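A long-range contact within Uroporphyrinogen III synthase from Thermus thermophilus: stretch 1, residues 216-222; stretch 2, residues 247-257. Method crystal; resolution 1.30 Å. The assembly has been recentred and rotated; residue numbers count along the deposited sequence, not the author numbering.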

# COMPACT_ATOMS: atom_id res chain seq x y z
N VAL A 216 -7.30 -4.58 -21.75
CA VAL A 216 -8.01 -3.98 -20.61
C VAL A 216 -7.18 -2.78 -20.18
O VAL A 216 -5.95 -2.92 -19.99
CB VAL A 216 -8.04 -5.01 -19.48
CG1 VAL A 216 -8.68 -4.37 -18.23
CG2 VAL A 216 -8.85 -6.22 -19.92
N LYS A 217 -7.79 -1.66 -19.98
CA LYS A 217 -7.00 -0.46 -19.59
C LYS A 217 -6.74 -0.47 -18.08
O LYS A 217 -7.69 -0.51 -17.29
CB LYS A 217 -7.77 0.76 -20.04
CG LYS A 217 -7.78 0.86 -21.59
CD LYS A 217 -8.68 1.96 -22.03
CE LYS A 217 -8.64 2.11 -23.57
NZ LYS A 217 -9.11 0.92 -24.28
N ALA A 218 -5.46 -0.36 -17.69
CA ALA A 218 -5.13 -0.32 -16.29
C ALA A 218 -5.20 1.10 -15.79
O ALA A 218 -4.64 2.03 -16.44
CB ALA A 218 -3.76 -0.89 -16.08
N LEU A 219 -5.90 1.32 -14.69
CA LEU A 219 -6.06 2.64 -14.11
C LEU A 219 -5.40 2.62 -12.76
O LEU A 219 -5.54 1.64 -12.02
CB LEU A 219 -7.56 3.02 -13.92
CG LEU A 219 -8.44 2.65 -15.12
CD1 LEU A 219 -9.89 2.96 -14.79
CD2 LEU A 219 -8.03 3.36 -16.35
N ALA A 220 -4.67 3.70 -12.43
CA ALA A 220 -3.95 3.73 -11.14
C ALA A 220 -4.29 4.96 -10.32
O ALA A 220 -4.26 6.05 -10.92
CB ALA A 220 -2.41 3.70 -11.38
N VAL A 221 -4.57 4.77 -9.06
CA VAL A 221 -4.74 5.92 -8.15
C VAL A 221 -3.40 6.02 -7.44
O VAL A 221 -3.06 5.14 -6.62
CB VAL A 221 -5.81 5.66 -7.10
CG1 VAL A 221 -5.89 6.86 -6.10
CG2 VAL A 221 -7.14 5.49 -7.77
N GLY A 222 -2.63 7.05 -7.81
CA GLY A 222 -1.35 7.32 -7.15
C GLY A 222 -0.15 6.98 -8.04
O GLY A 222 -0.16 5.96 -8.81
N SER A 247 -12.71 11.27 -9.02
CA SER A 247 -11.74 11.86 -9.93
C SER A 247 -11.16 10.79 -10.89
O SER A 247 -10.94 11.01 -12.10
CB SER A 247 -10.61 12.53 -9.13
OG SER A 247 -9.59 13.03 -9.96
N LEU A 248 -10.87 9.63 -10.31
CA LEU A 248 -10.32 8.54 -11.06
C LEU A 248 -11.24 8.16 -12.20
O LEU A 248 -10.84 8.09 -13.39
CB LEU A 248 -10.22 7.37 -10.11
CG LEU A 248 -9.95 6.04 -10.80
CD1 LEU A 248 -8.58 6.15 -11.42
CD2 LEU A 248 -10.01 4.91 -9.76
N LEU A 249 -12.47 7.94 -11.83
CA LEU A 249 -13.46 7.52 -12.79
C LEU A 249 -13.82 8.54 -13.81
O LEU A 249 -13.94 8.23 -15.00
CB LEU A 249 -14.73 7.03 -12.11
CG LEU A 249 -14.46 5.74 -11.34
CD1 LEU A 249 -15.65 5.43 -10.38
CD2 LEU A 249 -14.29 4.60 -12.34
N GLN A 250 -13.93 9.81 -13.38
CA GLN A 250 -14.27 10.85 -14.30
C GLN A 250 -13.13 11.21 -15.20
O GLN A 250 -13.31 11.48 -16.40
CB GLN A 250 -14.74 12.10 -13.55
CG GLN A 250 -15.93 11.73 -12.74
CD GLN A 250 -16.49 12.93 -12.10
OE1 GLN A 250 -17.13 13.74 -12.79
NE2 GLN A 250 -16.24 13.11 -10.80
N GLY A 251 -11.94 11.19 -14.63
CA GLY A 251 -10.76 11.46 -15.43
C GLY A 251 -10.58 10.37 -16.50
O GLY A 251 -10.28 10.64 -17.68
N PHE A 252 -10.80 9.10 -16.09
CA PHE A 252 -10.78 8.03 -17.07
C PHE A 252 -11.83 8.20 -18.17
O PHE A 252 -11.54 8.04 -19.32
CB PHE A 252 -10.99 6.69 -16.34
CG PHE A 252 -11.20 5.52 -17.28
CD1 PHE A 252 -10.26 5.20 -18.24
CD2 PHE A 252 -12.33 4.75 -17.17
CE1 PHE A 252 -10.45 4.12 -19.06
CE2 PHE A 252 -12.53 3.62 -18.02
CZ PHE A 252 -11.58 3.31 -18.95
N LYS A 253 -13.04 8.52 -17.79
CA LYS A 253 -14.13 8.72 -18.77
C LYS A 253 -13.75 9.79 -19.81
O LYS A 253 -13.91 9.55 -21.04
CB LYS A 253 -15.35 9.13 -17.97
CG LYS A 253 -16.62 9.21 -18.77
CD LYS A 253 -17.78 9.46 -17.75
CE LYS A 253 -19.07 9.66 -18.46
NZ LYS A 253 -19.70 8.34 -18.69
N ARG A 254 -13.20 10.89 -19.35
CA ARG A 254 -12.81 11.94 -20.28
C ARG A 254 -11.65 11.49 -21.17
O ARG A 254 -11.64 11.73 -22.37
CB ARG A 254 -12.47 13.18 -19.48
CG ARG A 254 -12.08 14.34 -20.38
CD ARG A 254 -11.88 15.55 -19.49
NE ARG A 254 -11.51 16.75 -20.26
CZ ARG A 254 -12.38 17.51 -20.91
NH1 ARG A 254 -11.92 18.60 -21.58
NH2 ARG A 254 -13.67 17.24 -20.86
N ALA A 255 -10.65 10.83 -20.59
CA ALA A 255 -9.50 10.35 -21.35
C ALA A 255 -9.89 9.37 -22.41
O ALA A 255 -9.42 9.46 -23.54
CB ALA A 255 -8.50 9.72 -20.35
N LEU A 256 -10.80 8.51 -22.07
CA LEU A 256 -11.27 7.52 -22.98
C LEU A 256 -11.99 8.23 -24.18
O LEU A 256 -11.74 8.01 -25.38
CB LEU A 256 -12.19 6.57 -22.22
CG LEU A 256 -12.70 5.35 -22.97
CD1 LEU A 256 -11.50 4.47 -23.37
CD2 LEU A 256 -13.63 4.59 -22.07
N GLN A 257 -12.87 9.18 -23.84
CA GLN A 257 -13.59 9.83 -24.92
C GLN A 257 -12.71 10.72 -25.80
O GLN A 257 -12.93 10.82 -27.02
CB GLN A 257 -14.75 10.63 -24.34
CG GLN A 257 -15.71 10.96 -25.49
CD GLN A 257 -16.71 9.87 -25.78
OE1 GLN A 257 -17.93 10.09 -25.73
NE2 GLN A 257 -16.23 8.66 -26.07

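A strand laid against a helix offers a compact lesson in apolar packing, and this pair from uroporphyrinogen III synthase builds its contact from a handful of side chains. At the centre lies Leu219, whose CA-to-CB bond points toward the helix. Its CD1 sits over one face of the Phe252 ring, 3.9 Å from the ring centroid and 17° off the normal, a CH-pi contact, while its CD2 comes within 3.5 Å of Phe252 CD1. A branched leucine suits this place because one methyl can cover the ring while the other reaches its margin. Phe252, with chi1 in t, extends a broad, flat surface for both.

One turn earlier in the helix, Leu248 continues the apolar layer. Its CD1 lies 4.1 Å from Leu219 CB and also 4.0 Å from Val221 CG2, while its CD2 comes closer to Val221 CG2, at 3.5 Å. Val221 presents its CA-to-CB bond sideways, yet its t rotamer still brings CG2 against the leucine. All four residues are buried.

The spacing follows from the secondary structures. Alternation along the strand turns Lys217 and Leu219 toward the helix and Ala218 away; on the helix, Leu248, Phe252 and Leu256 recur every four residues and so share one side. The two run at 141° between their N-to-C directions, with axes approaching to 9.5 Å, a gap filled by side chains. No hydrogen bond crosses it, and together the two stretches bury 321 Å².

Toward the polar edge, Lys217 contributes its aliphatic stem. Its CD lies near the plane of the Phe252 ring, 4.1 Å from CE1, and its CE packs 3.7 Å from Leu256 CD1. Lysine fits this margin: its methylenes extend the apolar surface, and a charged end group is tolerable where the residue is partly exposed; NZ makes no hydrogen bond to the helix.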